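Local coordinates for molybdenum ABC transporter, periplasmic molybdenum-binding protein (Vibrio cholerae, PDB 4RXL) that binds tungstate and probably delivers it or molybdate to an ABC-type importer, at residues A[11-16]-A[57-62]; A[17-22]-A[35-40]; A[82-87]-A[195-200]; A[86-91]-A[183-188]; A[171-176]-A[227-232]. One frame throughout, in Å; residues are numbered along the deposited sequence.

Overall arrangement
Contacts 1 and 3 are buried near the middle of the chain, contacts 4 and 5 are partly buried, and contact 2 lies nearer the surface. Contacts 1, 2 and 5 each put one hydroxyl on the tungstate: S13, S40 and Y171. Helix 15-28 serves contacts 1 and 2; strand 78-91 serves contacts 3 and 4, which share L86 and V87. Backbone ladders dominate 3 and 4, with buried polar side chains in 3 but mostly aliphatic ones in 4. Contact 1 pairs one backbone bond with small apolar groups, contact 2 a tyrosine-asparagine bond with valine and threonine packing, and contact 5 sets a methyl over a ring. From contact 3, Y197 bonds S13 and N84 bonds T173.

Contact 1 (A[11-16]-A[57-62]); sequences ASSMTN and ISANEE. With WO4 (tungstate(VI)ion), chain B.
A very short hydrogen bond stands out here: S13 OG reaches O4 of the tungstate at only 2.5 Å. The same oxygen also takes the backbone bond from S13 N, at 2.8 Å, so one residue grips O4 with two donors. This works because S13 OG sits in the crowded position between its own N and carbonyl carbon (chi1 55°), which turns the hydroxyl to the side its amide already faces. Y197 OH bonds to S13 OG as a second-shell partner and fixes where the hydroxyl lies.

Behind the anion the two segments meet through small groups. A11 N donates to I57 O at 2.9 Å, nearly along the C=O axis, and this bond belongs to the parallel pairing of strands 6-11 and 55-57. From there both chains leave the C-terminal ends of their strands for the ligand site, the way periplasmic binding proteins commonly place loops and helix N-termini around an oxyanion. A11 CB and A59 CB lie 3.8 Å apart, and both methyls also border O4, giving it an apolar wall beside the polar grip.

M14 bends at chi2 (-80°) and crosses I57 at about a right angle, so that M14 CG touches I57 CG2 at 3.8 Å. Each segment braces its own turn. S12 O accepts both T15 OG1, at 2.7 Å on a lone pair, and T15 N, while S58 OG donates to N60 O at 2.8 Å. S40 OG, another hydroxyl on the tungstate, bonds A59 N.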
# COMPACT_ATOMS: atom_id res chain seq x y z
N ALA A 11 -2.75 -6.20 -0.94
CA ALA A 11 -1.95 -5.30 -0.15
C ALA A 11 -2.76 -4.64 0.97
O ALA A 11 -3.92 -4.21 0.78
CB ALA A 11 -1.39 -4.21 -1.04
N SER A 12 -2.17 -4.53 2.13
CA SER A 12 -2.83 -3.93 3.25
C SER A 12 -3.41 -2.55 2.97
O SER A 12 -4.45 -2.22 3.51
CB SER A 12 -1.89 -3.83 4.43
OG SER A 12 -1.50 -5.15 4.84
N SER A 13 -2.76 -1.73 2.13
CA SER A 13 -3.30 -0.40 1.86
C SER A 13 -4.64 -0.48 1.11
O SER A 13 -5.34 0.52 1.01
CB SER A 13 -2.30 0.47 1.05
OG SER A 13 -1.90 -0.17 -0.15
N MET A 14 -4.95 -1.64 0.53
CA MET A 14 -6.23 -1.86 -0.15
C MET A 14 -7.39 -2.35 0.74
O MET A 14 -8.54 -2.54 0.26
CB MET A 14 -6.01 -2.83 -1.33
CG MET A 14 -5.59 -2.11 -2.62
SD MET A 14 -6.99 -1.33 -3.55
CE MET A 14 -6.12 -0.45 -4.86
N THR A 15 -7.13 -2.47 2.04
CA THR A 15 -8.05 -3.12 2.96
C THR A 15 -9.45 -2.51 2.84
O THR A 15 -10.43 -3.22 2.58
CB THR A 15 -7.58 -3.00 4.41
OG1 THR A 15 -6.38 -3.76 4.55
CG2 THR A 15 -8.62 -3.53 5.38
N ASN A 16 -9.55 -1.20 3.03
CA ASN A 16 -10.85 -0.58 3.11
C ASN A 16 -11.56 -0.53 1.78
O ASN A 16 -12.73 -0.82 1.72
CB ASN A 16 -10.80 0.79 3.76
CG ASN A 16 -10.22 0.71 5.14
OD1 ASN A 16 -9.01 0.65 5.31
ND2 ASN A 16 -11.07 0.67 6.13
N ILE A 57 -3.87 -8.37 -5.55
CA ILE A 57 -3.66 -6.94 -5.77
C ILE A 57 -2.41 -6.55 -5.01
O ILE A 57 -2.35 -6.64 -3.79
CB ILE A 57 -4.85 -6.10 -5.27
CG1 ILE A 57 -6.12 -6.48 -6.05
CG2 ILE A 57 -4.57 -4.59 -5.34
CD1 ILE A 57 -7.39 -5.87 -5.48
N SER A 58 -1.40 -6.10 -5.73
CA SER A 58 -0.14 -5.65 -5.13
C SER A 58 -0.07 -4.14 -5.05
O SER A 58 -0.69 -3.44 -5.85
CB SER A 58 0.98 -6.16 -6.01
OG SER A 58 2.25 -5.80 -5.50
N ALA A 59 0.72 -3.61 -4.11
CA ALA A 59 0.98 -2.17 -4.02
C ALA A 59 2.19 -1.72 -4.84
O ALA A 59 2.56 -0.53 -4.81
CB ALA A 59 1.09 -1.76 -2.58
N ASN A 60 2.81 -2.67 -5.55
CA ASN A 60 3.74 -2.31 -6.63
C ASN A 60 3.67 -3.26 -7.83
O ASN A 60 3.08 -4.32 -7.73
CB ASN A 60 5.18 -2.16 -6.11
CG ASN A 60 5.81 -3.46 -5.68
OD1 ASN A 60 5.31 -4.56 -5.94
ND2 ASN A 60 6.97 -3.34 -4.99
N GLU A 61 4.27 -2.88 -8.95
CA GLU A 61 4.23 -3.73 -10.13
C GLU A 61 5.10 -4.96 -9.95
O GLU A 61 4.77 -6.05 -10.44
CB GLU A 61 4.63 -2.91 -11.37
CG GLU A 61 3.54 -1.88 -11.72
CD GLU A 61 3.96 -0.80 -12.71
OE1 GLU A 61 5.09 -0.29 -12.60
OE2 GLU A 61 3.12 -0.45 -13.58
N GLU A 62 6.18 -4.80 -9.20
CA GLU A 62 7.20 -5.82 -9.05
C GLU A 62 6.63 -7.11 -8.47
O GLU A 62 6.90 -8.19 -9.01
CB GLU A 62 8.36 -5.29 -8.19
CG GLU A 62 9.27 -4.28 -8.92
CD GLU A 62 8.62 -2.94 -9.32
OE1 GLU A 62 7.73 -2.43 -8.58
OE2 GLU A 62 9.04 -2.38 -10.38
W WO4 B . 1.57 -2.52 1.36
O1 WO4 B . 1.68 -2.88 3.33
O2 WO4 B . 2.94 -1.19 0.64
O3 WO4 B . 1.81 -4.30 0.34
O4 WO4 B . -0.28 -1.73 0.90

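Contact 2 (A[17-22]-A[35-40]); sequences AVNALV and TVYGGS. With WO4 (tungstate(VI)ion), chain B.
Y37 does most of the work, and its CB leaves strand 33-38 pointing at helix 15-28. CG lies anti to the carbonyl carbon, beside the backbone N, and that sends the ring out to the helix tip first. One side of the ring brings CE1 to 4.1 Å from V18 CB, which sits at the ring edge. The other side brings CE2 to 3.5 Å from N19 OD1. At the tip, Y37 OH donates to N19 OD1 at 2.7 Å, coming in from above the amide's carbonyl plane, 56° out of it, with amide and ring 76° apart. The same OH lies 3.4 Å from V18 CG1. Further back along the strand, T35 CG2 packs against V18 CG1 at 4.1 Å and V22 CG2 at 4.2 Å.

The far end of the segment belongs to the ligand: S40 OG donates to tungstate O3 at a very short 2.4 Å, and S40 N donates to the same oxygen. Helix and strand run nearly antiparallel (168°), as expected where a helix returns over its sheet: this is the second half of the beta-alpha-beta unit 6-11, 15-28, 33-38, whose strand leads directly into the oxyanion site.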
# COMPACT_ATOMS: atom_id res chain seq x y z
N ALA A 17 -10.83 -0.21 0.73
CA ALA A 17 -11.40 -0.12 -0.60
C ALA A 17 -11.90 -1.47 -1.07
O ALA A 17 -12.99 -1.53 -1.64
CB ALA A 17 -10.38 0.44 -1.59
N VAL A 18 -11.12 -2.53 -0.83
CA VAL A 18 -11.58 -3.87 -1.25
C VAL A 18 -12.78 -4.28 -0.40
O VAL A 18 -13.74 -4.88 -0.91
CB VAL A 18 -10.47 -4.92 -1.24
CG1 VAL A 18 -11.02 -6.32 -1.55
CG2 VAL A 18 -9.44 -4.52 -2.26
N ASN A 19 -12.79 -3.95 0.87
CA ASN A 19 -13.96 -4.26 1.66
C ASN A 19 -15.23 -3.59 1.08
O ASN A 19 -16.28 -4.19 0.95
CB ASN A 19 -13.76 -3.86 3.13
CG ASN A 19 -12.82 -4.80 3.88
OD1 ASN A 19 -12.53 -5.93 3.46
ND2 ASN A 19 -12.34 -4.33 5.01
N ALA A 20 -15.10 -2.30 0.71
CA ALA A 20 -16.17 -1.58 0.07
C ALA A 20 -16.58 -2.17 -1.29
O ALA A 20 -17.75 -2.24 -1.60
CB ALA A 20 -15.78 -0.12 -0.08
N LEU A 21 -15.59 -2.59 -2.07
CA LEU A 21 -15.84 -3.21 -3.37
C LEU A 21 -16.55 -4.55 -3.27
O LEU A 21 -17.49 -4.80 -4.02
CB LEU A 21 -14.56 -3.34 -4.17
CG LEU A 21 -13.88 -2.04 -4.62
CD1 LEU A 21 -12.42 -2.24 -4.95
CD2 LEU A 21 -14.61 -1.43 -5.82
N VAL A 22 -16.11 -5.38 -2.31
CA VAL A 22 -16.79 -6.64 -1.99
C VAL A 22 -18.24 -6.42 -1.59
O VAL A 22 -19.12 -7.12 -2.06
CB VAL A 22 -16.05 -7.39 -0.87
CG1 VAL A 22 -16.87 -8.54 -0.33
CG2 VAL A 22 -14.72 -7.93 -1.37
N THR A 35 -11.20 -12.56 1.77
CA THR A 35 -10.09 -11.62 1.64
C THR A 35 -8.99 -11.86 2.65
O THR A 35 -9.25 -12.16 3.80
CB THR A 35 -10.55 -10.16 1.78
OG1 THR A 35 -11.22 -10.00 3.03
CG2 THR A 35 -11.50 -9.75 0.66
N VAL A 36 -7.76 -11.75 2.18
CA VAL A 36 -6.56 -11.87 2.99
C VAL A 36 -5.71 -10.64 2.68
O VAL A 36 -5.34 -10.43 1.52
CB VAL A 36 -5.76 -13.11 2.60
CG1 VAL A 36 -4.37 -13.15 3.27
CG2 VAL A 36 -6.58 -14.36 2.87
N TYR A 37 -5.41 -9.84 3.70
CA TYR A 37 -4.67 -8.59 3.57
C TYR A 37 -3.30 -8.74 4.24
O TYR A 37 -3.16 -9.45 5.24
CB TYR A 37 -5.44 -7.42 4.16
CG TYR A 37 -6.77 -7.14 3.54
CD1 TYR A 37 -6.86 -6.69 2.25
CD2 TYR A 37 -7.96 -7.33 4.26
CE1 TYR A 37 -8.10 -6.47 1.66
CE2 TYR A 37 -9.22 -7.10 3.67
CZ TYR A 37 -9.27 -6.65 2.37
OH TYR A 37 -10.50 -6.44 1.76
N GLY A 38 -2.31 -8.10 3.68
CA GLY A 38 -0.97 -8.17 4.24
C GLY A 38 -0.00 -7.45 3.33
O GLY A 38 -0.38 -6.82 2.31
N GLY A 39 1.26 -7.46 3.69
CA GLY A 39 2.26 -6.78 2.86
C GLY A 39 2.33 -7.55 1.54
O GLY A 39 2.23 -8.79 1.50
N SER A 40 2.49 -6.80 0.44
CA SER A 40 2.38 -7.36 -0.90
C SER A 40 3.43 -8.46 -1.11
O SER A 40 3.17 -9.48 -1.78
CB SER A 40 2.54 -6.31 -1.98
OG SER A 40 1.60 -5.26 -1.82
W WO4 B . 1.57 -2.52 1.36
O1 WO4 B . 1.68 -2.88 3.33
O2 WO4 B . 2.94 -1.19 0.64
O3 WO4 B . 1.81 -4.30 0.34
O4 WO4 B . -0.28 -1.73 0.90

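Contact 3 (A[82-87]-A[195-200]); sequences AANSLV and IRYPLA
Strands 82-84 and 195-200 run antiparallel at 151°, closest at the non-hydrogen-bonded pair A83 and R196, whose CA atoms are 4.4 Å apart. Next to that pair Y197 N donates to A82 O at 2.9 Å, and N84 N reaches I195 O at 3.2 Å from above the carbonyl plane. Where the strands part, a water joins N84 O to I195 N.

N84 and Y197 project from the same face of the sheet. The tyrosine ring offers its edge to A82 O and N84 CB, and its hydroxyl receives N84 ND2 at 3.0 Å, in the plane of the amide, which lies 40° from the ring. Both polar ends have further partners: N84 ND2 also bonds T173 OG1, and Y197 OH bonds S13 OG, which itself holds the tungstate. The amide's other arm is used too, since N84 OD1 accepts S85 N. On this face I195 packs on the stem of N84, CG2 3.6 Å from N84 CB, and its CD1 reaches the S85 backbone, 3.7 Å from S85 C.

The pairing sits in the central mixed sheet, where 195-201 lies between strand 55-57 and the long strand 78-91; this is consistent with the crossing strands that hinge the two lobes of such binding proteins.

On the other face R196 bends at chi2, and its NH2 comes back to I195 O of its own strand at 2.8 Å, so that this carbonyl takes two bonds. The same NH2 lies 3.3 Å from A83 CB. A82 N is buried without a partner.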
# COMPACT_ATOMS: atom_id res chain seq x y z
N ALA A 82 -5.12 1.06 -9.95
CA ALA A 82 -5.16 2.30 -9.20
C ALA A 82 -3.75 2.82 -8.97
O ALA A 82 -2.77 2.09 -9.15
CB ALA A 82 -5.82 2.03 -7.85
N ALA A 83 -3.66 4.07 -8.53
CA ALA A 83 -2.39 4.66 -8.13
C ALA A 83 -2.52 5.32 -6.77
O ALA A 83 -3.62 5.44 -6.22
CB ALA A 83 -1.93 5.68 -9.17
N ASN A 84 -1.39 5.71 -6.21
CA ASN A 84 -1.39 6.33 -4.88
C ASN A 84 -0.27 7.35 -4.83
O ASN A 84 0.48 7.51 -5.79
CB ASN A 84 -1.25 5.26 -3.79
CG ASN A 84 -2.08 5.54 -2.54
OD1 ASN A 84 -2.34 6.70 -2.18
ND2 ASN A 84 -2.45 4.48 -1.84
N SER A 85 -0.19 8.05 -3.70
CA SER A 85 0.95 8.89 -3.40
C SER A 85 1.42 8.55 -2.00
O SER A 85 0.75 7.85 -1.23
CB SER A 85 0.62 10.36 -3.56
OG SER A 85 -0.32 10.76 -2.60
N LEU A 86 2.60 9.05 -1.66
CA LEU A 86 3.28 8.74 -0.40
C LEU A 86 3.36 10.00 0.47
O LEU A 86 3.65 11.10 -0.03
CB LEU A 86 4.69 8.25 -0.71
CG LEU A 86 5.42 7.38 0.32
CD1 LEU A 86 4.83 5.99 0.33
CD2 LEU A 86 6.89 7.32 -0.02
N VAL A 87 3.08 9.82 1.76
CA VAL A 87 3.05 10.92 2.70
C VAL A 87 3.80 10.63 3.99
O VAL A 87 4.06 9.48 4.37
CB VAL A 87 1.60 11.33 3.04
CG1 VAL A 87 0.89 11.79 1.76
CG2 VAL A 87 0.83 10.20 3.69
N ILE A 195 3.60 4.96 -7.67
CA ILE A 195 2.88 3.92 -6.95
C ILE A 195 1.67 3.45 -7.74
O ILE A 195 0.80 4.24 -8.08
CB ILE A 195 2.41 4.43 -5.60
CG1 ILE A 195 3.62 4.90 -4.80
CG2 ILE A 195 1.63 3.35 -4.86
CD1 ILE A 195 3.28 5.86 -3.69
N ARG A 196 1.69 2.17 -8.12
CA ARG A 196 0.69 1.59 -8.99
C ARG A 196 0.33 0.22 -8.43
O ARG A 196 1.21 -0.50 -7.94
CB ARG A 196 1.23 1.42 -10.40
CG ARG A 196 1.67 2.71 -11.06
CD ARG A 196 0.50 3.58 -11.49
NE ARG A 196 0.95 4.81 -12.15
CZ ARG A 196 1.29 5.95 -11.53
NH1 ARG A 196 1.69 6.97 -12.28
NH2 ARG A 196 1.23 6.10 -10.19
N TYR A 197 -0.97 -0.10 -8.46
CA TYR A 197 -1.52 -1.35 -7.96
C TYR A 197 -1.98 -2.26 -9.07
O TYR A 197 -3.04 -2.06 -9.63
CB TYR A 197 -2.76 -1.06 -7.09
CG TYR A 197 -2.47 -0.38 -5.79
CD1 TYR A 197 -2.22 0.96 -5.76
CD2 TYR A 197 -2.49 -1.07 -4.56
CE1 TYR A 197 -1.94 1.60 -4.56
CE2 TYR A 197 -2.25 -0.43 -3.37
CZ TYR A 197 -1.99 0.92 -3.37
OH TYR A 197 -1.71 1.59 -2.19
N PRO A 198 -1.19 -3.26 -9.41
CA PRO A 198 -1.70 -4.25 -10.35
C PRO A 198 -2.69 -5.22 -9.73
O PRO A 198 -2.60 -5.57 -8.56
CB PRO A 198 -0.45 -5.01 -10.79
CG PRO A 198 0.50 -4.84 -9.67
CD PRO A 198 0.21 -3.51 -9.03
N LEU A 199 -3.60 -5.71 -10.56
CA LEU A 199 -4.53 -6.75 -10.21
C LEU A 199 -4.17 -7.93 -11.09
O LEU A 199 -4.21 -7.83 -12.33
CB LEU A 199 -5.95 -6.28 -10.50
CG LEU A 199 -7.07 -7.30 -10.58
CD1 LEU A 199 -7.32 -7.94 -9.22
CD2 LEU A 199 -8.32 -6.63 -11.12
N ALA A 200 -3.80 -9.04 -10.45
CA ALA A 200 -3.42 -10.26 -11.15
C ALA A 200 -4.50 -11.32 -11.02
O ALA A 200 -4.97 -11.61 -9.92
CB ALA A 200 -2.10 -10.77 -10.60
O HOH W 1 3.05 7.70 -6.81

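Contact 4 (A[86-91]-A[183-188]); sequences LVLIRP and IVTAFS
V184 has phi -85° and psi -48°, well off the extended values of its neighbours, and this twist sets V184 and T185 both opposite L88: a classic beta bulge that shifts the antiparallel register by one residue. L88 O therefore takes V184 N at 2.7 Å and, weakly, T185 N at 3.5 Å. On the other side of L88 the ladder is regular, with L88 N donating to T185 O at 2.9 Å nearly along the C=O axis, followed by F187 N to L86 O at 2.9 Å. A water then carries the ladder on, linking L86 N to F187 O.

F187 CG lies anti to its carbonyl carbon, which lays the ring back along strand 86-91. The ring's CD2 meets L86 CD2 at 3.9 Å, the two side chains crossing obliquely, and CE2 lies close to L88 CB. R90 takes the crowded first torsion (chi1 65°) and then runs extended, so its aliphatic stem crosses V184 at about a right angle with V184 CG2 3.7 Å from R90 CG. The guanidinium beyond finds its main partner in T92 O.

V87 projects from the opposite face to L88. Its CB touches I183 CG2 at 4.1 Å and its CG1 A186 CB at 4.0 Å, beside I89, which goes on to helices 153-161 and 172-177. Polar pairing here is thus almost all main chain, one carbonyl, L88 O, serving a good and a weak donor, while the side chains pack on both faces in branched aliphatic and aromatic carbon.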
# COMPACT_ATOMS: atom_id res chain seq x y z
N LEU A 86 2.60 9.05 -1.66
CA LEU A 86 3.28 8.74 -0.40
C LEU A 86 3.36 10.00 0.47
O LEU A 86 3.65 11.10 -0.03
CB LEU A 86 4.69 8.25 -0.71
CG LEU A 86 5.42 7.38 0.32
CD1 LEU A 86 4.83 5.99 0.33
CD2 LEU A 86 6.89 7.32 -0.02
N VAL A 87 3.08 9.82 1.76
CA VAL A 87 3.05 10.92 2.70
C VAL A 87 3.80 10.63 3.99
O VAL A 87 4.06 9.48 4.37
CB VAL A 87 1.60 11.33 3.04
CG1 VAL A 87 0.89 11.79 1.76
CG2 VAL A 87 0.83 10.20 3.69
N LEU A 88 4.17 11.74 4.62
CA LEU A 88 4.78 11.75 5.93
C LEU A 88 3.68 12.15 6.89
O LEU A 88 3.04 13.21 6.73
CB LEU A 88 5.92 12.75 5.96
CG LEU A 88 6.72 12.84 7.27
CD1 LEU A 88 7.44 11.53 7.57
CD2 LEU A 88 7.68 13.99 7.12
N ILE A 89 3.47 11.31 7.89
CA ILE A 89 2.45 11.55 8.92
C ILE A 89 3.03 11.67 10.33
O ILE A 89 4.13 11.20 10.61
CB ILE A 89 1.35 10.47 8.91
CG1 ILE A 89 1.91 9.05 9.05
CG2 ILE A 89 0.56 10.49 7.61
CD1 ILE A 89 0.88 8.06 9.52
N ARG A 90 2.23 12.28 11.19
CA ARG A 90 2.51 12.44 12.62
C ARG A 90 1.22 12.09 13.36
O ARG A 90 0.14 12.14 12.76
CB ARG A 90 2.87 13.91 12.93
CG ARG A 90 1.74 14.90 12.70
CD ARG A 90 2.11 16.29 13.15
NE ARG A 90 1.06 17.29 12.89
CZ ARG A 90 0.01 17.53 13.68
NH1 ARG A 90 -0.20 16.84 14.80
NH2 ARG A 90 -0.86 18.48 13.34
N PRO A 91 1.30 11.75 14.67
CA PRO A 91 0.08 11.60 15.45
C PRO A 91 -0.57 12.96 15.61
O PRO A 91 0.15 13.94 15.81
CB PRO A 91 0.56 11.07 16.81
CG PRO A 91 2.01 10.78 16.67
CD PRO A 91 2.52 11.50 15.46
N ILE A 183 -1.30 14.56 8.13
CA ILE A 183 -0.26 14.66 7.11
C ILE A 183 0.66 15.87 7.37
O ILE A 183 0.20 17.00 7.54
CB ILE A 183 -0.86 14.70 5.70
CG1 ILE A 183 -1.64 13.41 5.42
CG2 ILE A 183 0.23 14.88 4.65
CD1 ILE A 183 -2.41 13.42 4.14
N VAL A 184 1.96 15.60 7.45
CA VAL A 184 2.94 16.64 7.59
C VAL A 184 3.28 17.19 6.21
O VAL A 184 3.29 18.40 6.00
CB VAL A 184 4.19 16.13 8.33
CG1 VAL A 184 5.22 17.25 8.45
CG2 VAL A 184 3.81 15.64 9.72
N THR A 185 3.54 16.30 5.26
CA THR A 185 3.80 16.68 3.89
C THR A 185 3.72 15.44 3.02
O THR A 185 3.67 14.33 3.52
CB THR A 185 5.18 17.39 3.73
OG1 THR A 185 5.20 18.15 2.51
CG2 THR A 185 6.32 16.41 3.70
N ALA A 186 3.60 15.66 1.71
CA ALA A 186 3.60 14.59 0.76
C ALA A 186 4.94 14.59 0.04
O ALA A 186 5.49 15.65 -0.26
CB ALA A 186 2.47 14.82 -0.25
N PHE A 187 5.44 13.40 -0.26
CA PHE A 187 6.68 13.27 -1.03
C PHE A 187 6.46 13.61 -2.50
O PHE A 187 5.39 13.32 -3.05
CB PHE A 187 7.24 11.85 -0.87
CG PHE A 187 7.74 11.57 0.50
CD1 PHE A 187 9.00 11.97 0.88
CD2 PHE A 187 6.91 10.97 1.43
CE1 PHE A 187 9.45 11.73 2.14
CE2 PHE A 187 7.35 10.74 2.71
CZ PHE A 187 8.62 11.13 3.07
N SER A 188 7.48 14.17 -3.14
CA SER A 188 7.36 14.58 -4.55
C SER A 188 7.30 13.36 -5.49
O SER A 188 7.79 12.29 -5.19
CB SER A 188 8.53 15.49 -4.94
OG SER A 188 9.68 14.70 -5.04
O HOH W 2 4.25 10.70 -3.50

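Contact 5 (A[171-176]-A[227-232]); sequences YKTDAL and FGFESV. With WO4 (tungstate(VI)ion), chain B.
T173 stands on F229 at about a right angle, methyl down: CG2 sits 3.6 Å from the ring centroid and only 4° off the normal, an almost ideal CH-pi contact. The first torsion sets this up. OG1 takes the crowded position (chi1 55°), leaving CG2 anti to the carbonyl carbon and aimed at the ring, while the hydroxyl turns to N84 ND2. The methyl also touches F227 O at 3.4 Å. One turn on, L176 lays CD2 against the bare alpha carbon of G228, 3.7 Å away, where the positive phi of a Schellman motif ends helix 218-226. A water ties K172 NZ to G228 O.

Y171, at the N-cap of helix 172-177, turns its ring edge to the tungstate, its OH donating to O2 at 2.6 Å. Y171 N bonds D174 OD2 at 3.0 Å, on the anti lone pair, and D174 OD1 forms a salt bridge with R154. F229 in turn meets Y197 edge-to-face.

No direct polar bond joins the two segments; the methyl-ring contact and the water do, while the hydroxyl and carboxylate of the helix go to N84 and R154. That salt bridge would favour the ionised form of D174.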
# COMPACT_ATOMS: atom_id res chain seq x y z
N TYR A 171 0.85 5.61 2.77
CA TYR A 171 0.18 6.18 1.62
C TYR A 171 -0.83 7.24 2.01
O TYR A 171 -1.34 7.28 3.13
CB TYR A 171 -0.50 5.11 0.79
CG TYR A 171 0.39 3.97 0.38
CD1 TYR A 171 1.28 4.14 -0.66
CD2 TYR A 171 0.31 2.72 0.98
CE1 TYR A 171 2.10 3.08 -1.08
CE2 TYR A 171 1.10 1.66 0.56
CZ TYR A 171 1.97 1.85 -0.48
OH TYR A 171 2.82 0.87 -0.87
N LYS A 172 -1.11 8.13 1.06
CA LYS A 172 -2.13 9.15 1.19
C LYS A 172 -3.45 8.54 1.62
O LYS A 172 -4.12 9.06 2.51
CB LYS A 172 -2.29 9.90 -0.14
CG LYS A 172 -3.46 10.86 -0.24
CD LYS A 172 -3.27 12.11 0.58
CE LYS A 172 -4.33 13.14 0.24
NZ LYS A 172 -4.33 13.50 -1.21
N THR A 173 -3.81 7.40 1.04
CA THR A 173 -5.08 6.73 1.36
C THR A 173 -5.12 6.23 2.79
O THR A 173 -6.18 6.18 3.41
CB THR A 173 -5.37 5.59 0.40
OG1 THR A 173 -4.25 4.71 0.42
CG2 THR A 173 -5.61 6.09 -1.01
N ASP A 174 -3.97 5.87 3.37
CA ASP A 174 -3.93 5.38 4.75
C ASP A 174 -4.19 6.56 5.69
O ASP A 174 -5.00 6.48 6.62
CB ASP A 174 -2.59 4.75 5.10
CG ASP A 174 -2.23 3.58 4.22
OD1 ASP A 174 -3.07 2.68 4.00
OD2 ASP A 174 -1.09 3.57 3.76
N ALA A 175 -3.53 7.68 5.45
CA ALA A 175 -3.76 8.89 6.26
C ALA A 175 -5.20 9.36 6.17
O ALA A 175 -5.81 9.71 7.20
CB ALA A 175 -2.80 9.99 5.83
N LEU A 176 -5.77 9.31 4.97
CA LEU A 176 -7.11 9.87 4.71
C LEU A 176 -8.20 9.22 5.56
O LEU A 176 -9.16 9.89 5.95
CB LEU A 176 -7.46 9.73 3.22
CG LEU A 176 -8.45 10.71 2.61
CD1 LEU A 176 -7.89 12.13 2.62
CD2 LEU A 176 -8.79 10.27 1.19
N PHE A 227 -12.19 6.51 -1.77
CA PHE A 227 -11.22 6.11 -0.74
C PHE A 227 -9.87 6.79 -0.94
O PHE A 227 -8.93 6.55 -0.20
CB PHE A 227 -11.09 4.59 -0.69
CG PHE A 227 -12.24 3.90 0.03
CD1 PHE A 227 -13.41 3.59 -0.62
CD2 PHE A 227 -12.15 3.61 1.39
CE1 PHE A 227 -14.48 3.02 0.05
CE2 PHE A 227 -13.20 2.99 2.04
CZ PHE A 227 -14.37 2.71 1.39
N GLY A 228 -9.78 7.66 -1.94
CA GLY A 228 -8.62 8.51 -2.11
C GLY A 228 -7.60 8.02 -3.10
O GLY A 228 -6.56 8.67 -3.27
N PHE A 229 -7.86 6.89 -3.77
CA PHE A 229 -6.93 6.40 -4.77
C PHE A 229 -6.97 7.28 -6.01
O PHE A 229 -7.99 7.90 -6.32
CB PHE A 229 -7.21 4.94 -5.13
CG PHE A 229 -6.85 4.00 -4.03
CD1 PHE A 229 -7.78 3.72 -3.05
CD2 PHE A 229 -5.61 3.42 -3.95
CE1 PHE A 229 -7.47 2.88 -2.00
CE2 PHE A 229 -5.29 2.60 -2.90
CZ PHE A 229 -6.23 2.33 -1.93
N GLU A 230 -5.87 7.28 -6.74
CA GLU A 230 -5.76 8.00 -8.00
C GLU A 230 -6.09 7.08 -9.15
O GLU A 230 -5.84 5.88 -9.09
CB GLU A 230 -4.34 8.51 -8.24
CG GLU A 230 -3.79 9.54 -7.27
CD GLU A 230 -2.32 9.84 -7.54
OE1 GLU A 230 -1.81 9.45 -8.61
OE2 GLU A 230 -1.67 10.45 -6.67
N SER A 231 -6.63 7.66 -10.22
CA SER A 231 -6.84 6.93 -11.47
C SER A 231 -5.54 6.62 -12.21
O SER A 231 -4.49 7.23 -11.96
CB SER A 231 -7.76 7.73 -12.40
OG SER A 231 -8.27 6.90 -13.42
N VAL A 232 -5.60 5.64 -13.10
CA VAL A 232 -4.49 5.40 -14.02
C VAL A 232 -5.01 5.50 -15.46
O VAL A 232 -6.12 5.05 -15.75
CB VAL A 232 -3.81 4.06 -13.76
CG1 VAL A 232 -3.19 4.05 -12.36
CG2 VAL A 232 -4.78 2.89 -13.91
W WO4 B . 1.57 -2.52 1.36
O1 WO4 B . 1.68 -2.88 3.33
O2 WO4 B . 2.94 -1.19 0.64
O3 WO4 B . 1.81 -4.30 0.34
O4 WO4 B . -0.28 -1.73 0.90
O HOH W 3 -6.24 11.49 -2.97